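Local structure of Fe2OG dioxygenase domain-containing protein (Pseudomonas putida, 4J25) at residues V36-T41 and S45-F50; G174-F179 and C194-L199. The protein is a 2-oxoglutarate oxygenase of the prolyl-4-hydroxylase type, which probably hydroxylates peptidyl proline at a metal site inside a jellyroll fold. All blocks are in the same frame, centred on the assembly; numbering follows the deposited sequence.

Contact 1: residues V36-T41 and S45-F50; sequences VDDLAT and SQQAHF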
loop_
_atom_site.group_PDB
_atom_site.type_symbol
_atom_site.label_atom_id
_atom_site.label_comp_id
_atom_site.label_asym_id
_atom_site.label_seq_id
_atom_site.Cartn_x
_atom_site.Cartn_y
_atom_site.Cartn_z
ATOM N N VAL A 36 4.791 -11.632 5.331
ATOM C CA VAL A 36 4.151 -12.842 4.836
ATOM C C VAL A 36 3.511 -13.652 5.976
ATOM O O VAL A 36 2.377 -14.107 5.847
ATOM C CB VAL A 36 5.127 -13.735 4.056
ATOM C CG1 VAL A 36 4.404 -14.992 3.563
ATOM C CG2 VAL A 36 5.705 -12.983 2.870
ATOM N N ASP A 37 4.226 -13.830 7.087
ATOM C CA ASP A 37 3.646 -14.533 8.239
ATOM C C ASP A 37 2.378 -13.815 8.724
ATOM O O ASP A 37 1.351 -14.461 8.961
ATOM C CB ASP A 37 4.675 -14.673 9.360
ATOM C CG ASP A 37 4.083 -15.212 10.644
ATOM O OD1 ASP A 37 2.977 -15.789 10.612
ATOM O OD2 ASP A 37 4.732 -15.067 11.702
ATOM N N ASP A 38 2.429 -12.482 8.832
ATOM C CA ASP A 38 1.257 -11.695 9.234
ATOM C C ASP A 38 0.078 -11.894 8.273
ATOM O O ASP A 38 -1.059 -12.047 8.708
ATOM C CB ASP A 38 1.565 -10.197 9.302
ATOM C CG ASP A 38 2.515 -9.822 10.443
ATOM O OD1 ASP A 38 2.682 -10.627 11.390
ATOM O OD2 ASP A 38 3.077 -8.696 10.395
ATOM N N LEU A 39 0.329 -11.849 6.968
ATOM C CA LEU A 39 -0.744 -12.071 5.999
ATOM C C LEU A 39 -1.391 -13.440 6.193
ATOM O O LEU A 39 -2.606 -13.567 6.109
ATOM C CB LEU A 39 -0.240 -11.961 4.564
ATOM C CG LEU A 39 0.030 -10.553 4.055
ATOM C CD1 LEU A 39 0.641 -10.670 2.688
ATOM C CD2 LEU A 39 -1.261 -9.742 4.020
ATOM N N ALA A 40 -0.575 -14.451 6.462
ATOM C CA ALA A 40 -1.069 -15.822 6.637
ATOM C C ALA A 40 -1.886 -15.971 7.919
ATOM O O ALA A 40 -2.908 -16.654 7.942
ATOM C CB ALA A 40 0.088 -16.798 6.660
ATOM N N THR A 41 -1.432 -15.325 8.983
ATOM C CA THR A 41 -2.024 -15.528 10.298
ATOM C C THR A 41 -3.214 -14.594 10.572
ATOM O O THR A 41 -4.195 -15.003 11.210
ATOM C CB THR A 41 -0.969 -15.349 11.381
ATOM O OG1 THR A 41 -0.462 -14.016 11.327
ATOM C CG2 THR A 41 0.192 -16.302 11.160
ATOM N N SER A 45 -0.925 -6.857 7.505
ATOM C CA SER A 45 0.348 -6.569 8.129
ATOM C C SER A 45 0.592 -5.063 8.058
ATOM O O SER A 45 0.150 -4.392 7.123
ATOM C CB SER A 45 1.468 -7.315 7.421
ATOM O OG SER A 45 2.685 -7.232 8.137
ATOM N N GLN A 46 1.258 -4.544 9.072
ATOM C CA GLN A 46 1.662 -3.142 9.099
ATOM C C GLN A 46 3.131 -3.037 9.495
ATOM O O GLN A 46 3.564 -3.663 10.459
ATOM C CB GLN A 46 0.781 -2.366 10.064
ATOM C CG GLN A 46 1.170 -0.872 10.218
ATOM C CD GLN A 46 0.275 -0.120 11.193
ATOM O OE1 GLN A 46 0.638 0.936 11.689
ATOM N NE2 GLN A 46 -0.906 -0.647 11.452
ATOM N N GLN A 47 3.901 -2.248 8.743
ATOM C CA GLN A 47 5.334 -2.121 8.973
ATOM C C GLN A 47 5.715 -0.661 9.022
ATOM O O GLN A 47 5.512 0.055 8.048
ATOM C CB GLN A 47 6.122 -2.767 7.838
ATOM C CG GLN A 47 5.796 -4.220 7.632
ATOM C CD GLN A 47 6.236 -5.053 8.798
ATOM O OE1 GLN A 47 7.270 -4.782 9.409
ATOM N NE2 GLN A 47 5.446 -6.056 9.138
ATOM N N ALA A 48 6.275 -0.219 10.140
ATOM C CA ALA A 48 6.754 1.154 10.239
ATOM C C ALA A 48 8.127 1.229 9.584
ATOM O O ALA A 48 8.857 0.239 9.548
ATOM C CB ALA A 48 6.831 1.595 11.708
ATOM N N HIS A 49 8.479 2.406 9.073
ATOM C CA HIS A 49 9.790 2.612 8.469
ATOM C C HIS A 49 10.139 1.522 7.453
ATOM O O HIS A 49 11.229 0.946 7.483
ATOM C CB HIS A 49 10.838 2.684 9.572
ATOM C CG HIS A 49 10.516 3.701 10.621
ATOM N ND1 HIS A 49 10.257 5.022 10.318
ATOM C CD2 HIS A 49 10.384 3.591 11.963
ATOM C CE1 HIS A 49 10.003 5.687 11.431
ATOM N NE2 HIS A 49 10.072 4.841 12.444
ATOM N N PHE A 50 9.206 1.256 6.543
ATOM C CA PHE A 50 9.401 0.232 5.524
ATOM C C PHE A 50 10.555 0.591 4.580
ATOM O O PHE A 50 11.241 -0.284 4.052
ATOM C CB PHE A 50 8.106 -0.005 4.735
ATOM C CG PHE A 50 8.209 -1.142 3.771
ATOM C CD1 PHE A 50 8.305 -2.438 4.232
ATOM C CD2 PHE A 50 8.263 -0.906 2.400
ATOM C CE1 PHE A 50 8.437 -3.505 3.340
ATOM C CE2 PHE A 50 8.389 -1.952 1.510
ATOM C CZ PHE A 50 8.473 -3.265 1.986
HETATM O O HOH W 1 1.400 -6.304 11.559
#
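D38 meets S45 where helix 32-42 turns back into strand 44-47, and their CA atoms, 5.3 Å apart, are the closest pair of the two backbones. The D38 side chain leaves the helix with CG anti to its carbonyl carbon (chi1 -69°), which brings the carboxylate up to the serine hydroxyl. D38 OD2 accepts a hydrogen bond from S45 OG at 2.7 Å through its anti lone pair, the one facing away from OD1. The two CB atoms, D38 CB and S45 CB, lie 3.4 Å apart, so the polar bond and close apolar packing share one small patch. S45 OG is also an acceptor: the Q47 chain bends at chi2 (-67°) and returns its amide alongside the serine, where Q47 NE2 donates to S45 OG at 3.2 Å, with S45 OG only 2° out of the amide plane. An alanine in place of S45 would keep the CB contact but would probably leave D38 OD2 without its protein donor here and the Q47 amide free to turn.

This helix-turn-strand unit adds strand 44-47 to the edge of the larger sheet of the jellyroll. As an edge strand it has one side without a strand partner in this chain, and there Q46 N donates to a water at 3.1 Å; the same water donates to D38 OD2, bridging helix and strand. Next along the helix, L39 packs on V197 and on I119 of helix 103-123, lying between that helix and the sheet. Towards the helix end, T41 OG1 donates to D37 O at 3.0 Å, and D37 O receives T41 N as well.

Contact 2: residues G174-F179 and C194-L199; sequences GQLRMF and CLVVFL. With OGA (N-oxalylglycine), chain J.
M178 and V196 approach tip to tip across the interior, M178 CE lying 3.8 Å from V196 CG1. They belong to strands 176-179 and 195-199, whose axes are 10.6 Å apart at an angle of 30°. That spacing is too wide for backbone pairing and fits the two facing sheets of a double-stranded beta helix, joined here through side chains. The M178 chain runs extended until it bends at chi3 (76°), which swings the methyl group toward F198: M178 CE comes to 4.0 Å from F198 CD1, obliquely to the ring. L176 divides its branches between core and ligand. L176 CD2 lies 4.1 Å from V196 CG1, the two side chains meeting at a slant, whereas L176 CD1 touches C4 of N-oxalylglycine at 3.7 Å, making the leucine an apolar wall of the pocket. F198 extends the same layer to the metal site, its ring edge-to-face with that of H205, which binds the manganese ion together with H146 and D148. The ligand is separately hydrogen-bonded to R214 NH1. Between the two segments there is no hydrogen bond, so the join is apolar and without directional bonds, and what L176 offers the ligand is a hydrocarbon surface.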
loop_
_atom_site.group_PDB
_atom_site.type_symbol
_atom_site.label_atom_id
_atom_site.label_comp_id
_atom_site.label_asym_id
_atom_site.label_seq_id
_atom_site.Cartn_x
_atom_site.Cartn_y
_atom_site.Cartn_z
ATOM N N GLY A 174 -7.565 11.433 8.978
ATOM C CA GLY A 174 -7.082 10.740 7.797
ATOM C C GLY A 174 -6.639 9.299 7.978
ATOM O O GLY A 174 -5.937 8.767 7.127
ATOM N N GLN A 175 -7.036 8.647 9.066
ATOM C CA GLN A 175 -6.613 7.273 9.275
ATOM C C GLN A 175 -7.268 6.346 8.257
ATOM O O GLN A 175 -8.398 6.580 7.818
ATOM C CB GLN A 175 -6.940 6.781 10.689
ATOM C CG GLN A 175 -8.425 6.818 11.060
ATOM C CD GLN A 175 -8.788 8.061 11.860
ATOM O OE1 GLN A 175 -8.834 9.172 11.323
ATOM N NE2 GLN A 175 -9.019 7.882 13.155
ATOM N N LEU A 176 -6.531 5.318 7.863
ATOM C CA LEU A 176 -7.149 4.149 7.250
ATOM C C LEU A 176 -7.779 3.348 8.398
ATOM O O LEU A 176 -7.103 3.043 9.373
ATOM C CB LEU A 176 -6.106 3.289 6.544
ATOM C CG LEU A 176 -6.587 1.969 5.923
ATOM C CD1 LEU A 176 -7.447 2.252 4.708
ATOM C CD2 LEU A 176 -5.411 1.071 5.551
ATOM N N ARG A 177 -9.067 3.045 8.293
ATOM C CA ARG A 177 -9.742 2.190 9.280
ATOM C C ARG A 177 -10.076 0.828 8.672
ATOM O O ARG A 177 -10.823 0.752 7.711
ATOM C CB ARG A 177 -11.013 2.863 9.794
ATOM C CG ARG A 177 -11.801 2.004 10.781
ATOM C CD ARG A 177 -12.829 2.808 11.531
ATOM N NE ARG A 177 -12.215 3.753 12.463
ATOM C CZ ARG A 177 -12.872 4.725 13.087
ATOM N NH1 ARG A 177 -14.167 4.906 12.874
ATOM N NH2 ARG A 177 -12.234 5.520 13.925
ATOM N N MET A 178 -9.515 -0.230 9.260
ATOM C CA MET A 178 -9.635 -1.586 8.764
ATOM C C MET A 178 -10.557 -2.390 9.660
ATOM O O MET A 178 -10.427 -2.365 10.883
ATOM C CB MET A 178 -8.264 -2.255 8.752
ATOM C CG MET A 178 -7.209 -1.456 8.002
ATOM S SD MET A 178 -5.546 -2.017 8.386
ATOM C CE MET A 178 -5.502 -3.515 7.428
ATOM N N PHE A 179 -11.491 -3.089 9.037
ATOM C CA PHE A 179 -12.452 -3.899 9.754
ATOM C C PHE A 179 -12.012 -5.334 9.710
ATOM O O PHE A 179 -12.071 -6.005 8.673
ATOM C CB PHE A 179 -13.844 -3.665 9.184
ATOM C CG PHE A 179 -14.266 -2.234 9.293
ATOM C CD1 PHE A 179 -14.848 -1.760 10.454
ATOM C CD2 PHE A 179 -14.017 -1.346 8.274
ATOM C CE1 PHE A 179 -15.194 -0.424 10.576
ATOM C CE2 PHE A 179 -14.373 -0.008 8.393
ATOM C CZ PHE A 179 -14.957 0.448 9.549
ATOM N N CYS A 194 5.168 4.272 6.588
ATOM C CA CYS A 194 4.315 3.189 7.057
ATOM C C CYS A 194 3.710 2.428 5.888
ATOM O O CYS A 194 3.011 3.013 5.046
ATOM C CB CYS A 194 3.188 3.715 7.947
ATOM S SG CYS A 194 2.156 2.374 8.597
ATOM N N LEU A 195 3.964 1.123 5.855
ATOM C CA LEU A 195 3.366 0.249 4.848
ATOM C C LEU A 195 2.271 -0.624 5.474
ATOM O O LEU A 195 2.470 -1.221 6.531
ATOM C CB LEU A 195 4.439 -0.641 4.203
ATOM C CG LEU A 195 3.947 -1.595 3.093
ATOM C CD1 LEU A 195 3.706 -0.841 1.817
ATOM C CD2 LEU A 195 4.944 -2.730 2.851
ATOM N N VAL A 196 1.108 -0.670 4.832
ATOM C CA VAL A 196 0.024 -1.550 5.253
ATOM C C VAL A 196 -0.258 -2.500 4.101
ATOM O O VAL A 196 -0.424 -2.063 2.977
ATOM C CB VAL A 196 -1.254 -0.770 5.581
ATOM C CG1 VAL A 196 -2.402 -1.739 6.004
ATOM C CG2 VAL A 196 -0.991 0.208 6.677
ATOM N N VAL A 197 -0.295 -3.796 4.392
ATOM C CA VAL A 197 -0.592 -4.819 3.388
ATOM C C VAL A 197 -1.769 -5.649 3.891
ATOM O O VAL A 197 -1.830 -6.008 5.067
ATOM C CB VAL A 197 0.625 -5.742 3.175
ATOM C CG1 VAL A 197 0.419 -6.675 2.008
ATOM C CG2 VAL A 197 1.897 -4.914 2.933
ATOM N N PHE A 198 -2.718 -5.957 3.019
ATOM C CA PHE A 198 -3.823 -6.835 3.422
ATOM C C PHE A 198 -4.417 -7.644 2.267
ATOM O O PHE A 198 -4.207 -7.343 1.068
ATOM C CB PHE A 198 -4.925 -6.052 4.151
ATOM C CG PHE A 198 -5.494 -4.891 3.368
ATOM C CD1 PHE A 198 -4.954 -3.619 3.506
ATOM C CD2 PHE A 198 -6.577 -5.068 2.517
ATOM C CE1 PHE A 198 -5.461 -2.554 2.808
ATOM C CE2 PHE A 198 -7.090 -4.009 1.817
ATOM C CZ PHE A 198 -6.531 -2.744 1.954
ATOM N N LEU A 199 -5.141 -8.695 2.633
ATOM C CA LEU A 199 -5.855 -9.488 1.657
ATOM C C LEU A 199 -7.052 -8.709 1.097
ATOM O O LEU A 199 -7.971 -8.354 1.832
ATOM C CB LEU A 199 -6.289 -10.822 2.283
ATOM C CG LEU A 199 -5.115 -11.699 2.726
ATOM C CD1 LEU A 199 -5.592 -12.975 3.439
ATOM C CD2 LEU A 199 -4.204 -12.062 1.561
HETATM C C1 OGA J . -7.753 2.436 -2.031
HETATM C C2 OGA J . -7.681 2.662 -0.552
HETATM C C4 OGA J . -6.601 3.696 1.414
HETATM C C5 OGA J . -5.488 4.602 1.819
HETATM O O1 OGA J . -7.069 3.197 -2.775
HETATM O O2 OGA J . -8.469 1.488 -2.515
HETATM O "O2'" OGA J . -8.488 2.113 0.183
HETATM O O3 OGA J . -4.974 4.471 2.957
HETATM N N1 OGA J . -6.654 3.515 0.001
HETATM O O4 OGA J . -5.060 5.491 1.036
#

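How the contacts relate
Strand 195-199 belongs to both neighbourhoods, and its two faces divide the work. In contact 2 its V196 and F198 face the interior, with F198 beside the metal site, while L195 and V197 turn to the other face, toward the helices. Contact 1 joins this strand along its edge: S45 N lies 2.7 Å from V197 O and Q47 N 2.8 Å from L195 O, both probable backbone hydrogen bonds. F50 CE1 packs on L195 CD2 at 3.6 Å. The centres of the contacts are about 11 Å apart. Only 174-179/194-199 touches N-oxalylglycine; the side chain of F198 comes to about 5 Å from manganese, whereas 36-41/45-50 lies away from the site, on the helical side of the sheet.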